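Local atomic coordinates of probable tagatose 6-phosphate kinase (Sinorhizobium meliloti, PDB entry 3TXV), a protein that probably acts in carbohydrate metabolism, perhaps as a tagatose-6-phosphate kinase, and is related to the GatZ/KbaZ-like subunits of tagatose-bisphosphate aldolase. Residues L32-A41 and L412-F423. Residues are numbered along the deposited sequence; the frame is centred on the assembly and turned at random.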
loop_
_atom_site.group_PDB
_atom_site.type_symbol
_atom_site.label_atom_id
_atom_site.label_comp_id
_atom_site.label_asym_id
_atom_site.label_seq_id
_atom_site.Cartn_x
_atom_site.Cartn_y
_atom_site.Cartn_z
ATOM N N LEU A 32 7.950 -9.373 4.862
ATOM C CA LEU A 32 9.036 -9.377 3.902
ATOM C C LEU A 32 9.039 -8.170 2.991
ATOM O O LEU A 32 10.106 -7.715 2.602
ATOM C CB LEU A 32 9.056 -10.636 3.075
ATOM C CG LEU A 32 9.506 -11.867 3.840
ATOM C CD1 LEU A 32 9.001 -13.123 3.114
ATOM C CD2 LEU A 32 11.028 -11.898 4.006
ATOM N N VAL A 33 7.870 -7.643 2.635
ATOM C CA VAL A 33 7.853 -6.398 1.865
ATOM C C VAL A 33 8.399 -5.244 2.737
ATOM O O VAL A 33 9.187 -4.431 2.279
ATOM C CB VAL A 33 6.450 -6.039 1.270
ATOM C CG1 VAL A 33 6.479 -4.654 0.570
ATOM C CG2 VAL A 33 5.983 -7.094 0.311
ATOM N N ILE A 34 8.018 -5.189 4.000
ATOM C CA ILE A 34 8.541 -4.127 4.827
ATOM C C ILE A 34 10.087 -4.215 4.919
ATOM O O ILE A 34 10.785 -3.230 4.605
ATOM C CB ILE A 34 7.848 -4.092 6.206
ATOM C CG1 ILE A 34 6.436 -3.529 6.052
ATOM C CG2 ILE A 34 8.622 -3.213 7.183
ATOM C CD1 ILE A 34 5.427 -4.226 6.922
ATOM N N GLU A 35 10.596 -5.394 5.319
ATOM C CA GLU A 35 12.029 -5.697 5.379
ATOM C C GLU A 35 12.697 -5.267 4.093
ATOM O O GLU A 35 13.730 -4.608 4.117
ATOM C CB GLU A 35 12.223 -7.193 5.603
ATOM C CG GLU A 35 13.686 -7.746 5.652
ATOM C CD GLU A 35 13.722 -9.173 6.241
ATOM O OE1 GLU A 35 12.656 -9.670 6.708
ATOM O OE2 GLU A 35 14.799 -9.799 6.269
ATOM N N ALA A 36 12.086 -5.619 2.970
ATOM C CA ALA A 36 12.626 -5.284 1.660
ATOM C C ALA A 36 12.582 -3.788 1.355
ATOM O O ALA A 36 13.507 -3.229 0.765
ATOM C CB ALA A 36 11.893 -6.059 0.599
ATOM N N ALA A 37 11.505 -3.143 1.761
ATOM C CA ALA A 37 11.396 -1.704 1.619
ATOM C C ALA A 37 12.455 -1.041 2.434
ATOM O O ALA A 37 13.116 -0.141 1.962
ATOM C CB ALA A 37 10.020 -1.202 2.027
HETATM N N MSE A 38 12.623 -1.475 3.663
HETATM C CA MSE A 38 13.665 -0.877 4.470
HETATM C C MSE A 38 15.042 -1.043 3.793
HETATM O O MSE A 38 15.697 -0.056 3.507
HETATM C CB MSE A 38 13.632 -1.421 5.897
HETATM C CG MSE A 38 12.548 -0.819 6.784
HETATM SE SE MSE A 38 12.284 -2.117 8.148
HETATM C CE MSE A 38 11.422 -1.145 9.573
ATOM N N LEU A 39 15.440 -2.277 3.472
ATOM C CA LEU A 39 16.738 -2.550 2.845
ATOM C C LEU A 39 17.063 -1.651 1.659
ATOM O O LEU A 39 18.213 -1.241 1.483
ATOM C CB LEU A 39 16.885 -4.028 2.454
ATOM C CG LEU A 39 17.062 -5.041 3.614
ATOM C CD1 LEU A 39 17.159 -6.477 3.132
ATOM C CD2 LEU A 39 18.267 -4.723 4.517
ATOM N N ARG A 40 16.072 -1.328 0.844
ATOM C CA ARG A 40 16.331 -0.457 -0.288
ATOM C C ARG A 40 16.561 0.976 0.183
ATOM O O ARG A 40 17.548 1.620 -0.222
ATOM C CB ARG A 40 15.210 -0.563 -1.318
ATOM C CG ARG A 40 15.096 0.615 -2.267
ATOM C CD ARG A 40 16.267 0.751 -3.175
ATOM N NE ARG A 40 16.614 -0.541 -3.745
ATOM C CZ ARG A 40 17.355 -0.710 -4.833
ATOM N NH1 ARG A 40 17.827 0.338 -5.488
ATOM N NH2 ARG A 40 17.615 -1.932 -5.271
ATOM N N ALA A 41 15.671 1.484 1.036
ATOM C CA ALA A 41 15.881 2.792 1.643
ATOM C C ALA A 41 17.303 2.913 2.218
ATOM O O ALA A 41 18.013 3.870 1.915
ATOM C CB ALA A 41 14.853 3.058 2.700
ATOM N N LEU A 412 13.272 -11.427 -1.273
ATOM C CA LEU A 412 13.586 -9.975 -1.221
ATOM C C LEU A 412 13.953 -9.418 -2.592
ATOM O O LEU A 412 13.532 -8.344 -2.983
ATOM C CB LEU A 412 14.745 -9.688 -0.288
ATOM C CG LEU A 412 14.644 -9.597 1.240
ATOM C CD1 LEU A 412 13.300 -10.091 1.836
ATOM C CD2 LEU A 412 15.855 -10.340 1.876
ATOM N N ALA A 413 14.740 -10.181 -3.330
ATOM C CA ALA A 413 15.212 -9.794 -4.651
ATOM C C ALA A 413 14.081 -9.484 -5.575
ATOM O O ALA A 413 14.196 -8.549 -6.349
ATOM C CB ALA A 413 16.050 -10.896 -5.244
ATOM N N ALA A 414 13.006 -10.276 -5.494
ATOM C CA ALA A 414 11.787 -10.020 -6.282
ATOM C C ALA A 414 11.163 -8.691 -5.861
ATOM O O ALA A 414 11.009 -7.797 -6.697
ATOM C CB ALA A 414 10.788 -11.160 -6.150
ATOM N N VAL A 415 10.861 -8.535 -4.566
ATOM C CA VAL A 415 10.319 -7.269 -4.063
ATOM C C VAL A 415 11.163 -6.049 -4.522
ATOM O O VAL A 415 10.641 -5.088 -5.129
ATOM C CB VAL A 415 10.119 -7.282 -2.513
ATOM C CG1 VAL A 415 9.184 -6.197 -2.104
ATOM C CG2 VAL A 415 9.546 -8.607 -2.070
ATOM N N ASP A 416 12.470 -6.131 -4.246
ATOM C CA ASP A 416 13.446 -5.069 -4.520
ATOM C C ASP A 416 13.427 -4.631 -5.988
ATOM O O ASP A 416 13.596 -3.467 -6.289
ATOM C CB ASP A 416 14.832 -5.549 -4.097
ATOM C CG ASP A 416 15.793 -4.410 -3.822
ATOM O OD1 ASP A 416 15.607 -3.698 -2.809
ATOM O OD2 ASP A 416 16.753 -4.238 -4.592
ATOM N N ALA A 417 13.175 -5.556 -6.901
ATOM C CA ALA A 417 13.072 -5.171 -8.311
ATOM C C ALA A 417 11.943 -4.147 -8.589
ATOM O O ALA A 417 12.115 -3.224 -9.384
ATOM C CB ALA A 417 12.968 -6.396 -9.210
ATOM N N VAL A 418 10.806 -4.298 -7.914
ATOM C CA VAL A 418 9.710 -3.329 -8.002
ATOM C C VAL A 418 10.166 -2.044 -7.332
ATOM O O VAL A 418 10.176 -0.985 -7.955
ATOM C CB VAL A 418 8.438 -3.857 -7.314
ATOM C CG1 VAL A 418 7.246 -2.957 -7.599
ATOM C CG2 VAL A 418 8.149 -5.323 -7.719
ATOM N N LEU A 419 10.600 -2.167 -6.081
ATOM C CA LEU A 419 11.107 -1.039 -5.289
ATOM C C LEU A 419 12.184 -0.181 -5.929
ATOM O O LEU A 419 12.148 1.023 -5.787
ATOM C CB LEU A 419 11.643 -1.516 -3.950
ATOM C CG LEU A 419 10.631 -1.934 -2.901
ATOM C CD1 LEU A 419 11.360 -2.031 -1.588
ATOM C CD2 LEU A 419 9.470 -0.952 -2.826
ATOM N N GLN A 420 13.153 -0.804 -6.593
ATOM C CA GLN A 420 14.181 -0.069 -7.336
ATOM C C GLN A 420 13.543 1.007 -8.204
ATOM O O GLN A 420 14.039 2.136 -8.229
ATOM C CB GLN A 420 15.027 -0.982 -8.242
ATOM C CG GLN A 420 16.473 -1.251 -7.789
ATOM C CD GLN A 420 17.305 -2.043 -8.844
ATOM O OE1 GLN A 420 18.052 -2.998 -8.518
ATOM N NE2 GLN A 420 17.169 -1.639 -10.112
ATOM N N ASP A 421 12.451 0.685 -8.902
ATOM C CA ASP A 421 11.905 1.651 -9.856
ATOM C C ASP A 421 11.284 2.854 -9.158
ATOM O O ASP A 421 11.282 3.948 -9.701
ATOM C CB ASP A 421 10.901 1.010 -10.826
ATOM C CG ASP A 421 11.517 -0.110 -11.678
ATOM O OD1 ASP A 421 12.687 0.015 -12.119
ATOM O OD2 ASP A 421 10.802 -1.120 -11.906
ATOM N N TYR A 422 10.769 2.652 -7.951
ATOM C CA TYR A 422 10.134 3.738 -7.225
ATOM C C TYR A 422 11.177 4.708 -6.710
ATOM O O TYR A 422 11.017 5.921 -6.849
ATOM C CB TYR A 422 9.193 3.226 -6.132
ATOM C CG TYR A 422 7.899 2.714 -6.729
ATOM C CD1 TYR A 422 7.779 1.393 -7.151
ATOM C CD2 TYR A 422 6.805 3.558 -6.913
ATOM C CE1 TYR A 422 6.610 0.916 -7.719
ATOM C CE2 TYR A 422 5.616 3.082 -7.498
ATOM C CZ TYR A 422 5.532 1.757 -7.893
ATOM O OH TYR A 422 4.381 1.260 -8.467
ATOM N N PHE A 423 12.270 4.195 -6.170
ATOM C CA PHE A 423 13.306 5.087 -5.723
ATOM C C PHE A 423 14.013 5.745 -6.910
ATOM O O PHE A 423 14.469 6.880 -6.820
ATOM C CB PHE A 423 14.272 4.366 -4.801
ATOM C CG PHE A 423 13.683 4.035 -3.477
ATOM C CD1 PHE A 423 13.808 4.915 -2.411
ATOM C CD2 PHE A 423 12.967 2.851 -3.289
ATOM C CE1 PHE A 423 13.247 4.595 -1.164
ATOM C CE2 PHE A 423 12.392 2.545 -2.057
ATOM C CZ PHE A 423 12.538 3.412 -1.002
#
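Arg40 reaches across from helix 32-41 and sits as a knob among Asp416, Leu419, Gln420 and Phe423. It forms a salt bridge with Asp416, whose carboxylate meets the guanidinium at its edge. Arg40 NE donates to Asp416 OD1 in a long, weak bond (3.4 Å, 162° at the hydrogen). Arg40 NH2 faces Asp416 OD2, but its exact place is less sure. Gln420 CA lies over the centre of one guanidinium face. Arg40 leaves with CG anti to the backbone N (chi1 159°), which lays CG over a face of the Phe423 ring. Bends at chi2 and chi3 then turn the guanidinium toward Asp416. With an alanine at this position, Asp416 would probably lose its charged mate across the contact and the Phe423 face its aliphatic cover.

The axes of the two segments pass 9.2 Å apart, crossing at -55°. Ala36 CB packs on Val415 CB at 3.8 Å, and Leu419 CD1 lies against Ala37. At the far end, Leu32 CD2 meets Leu412 CD1 at 3.6 Å. Nearby, Glu35 pairs with Lys408.

The contact joins the first helix of the TIM barrel to the C-terminal helix 407-424. Leu419 also touches Ile26 of strand 23-26 and Leu292 of helix 290-310.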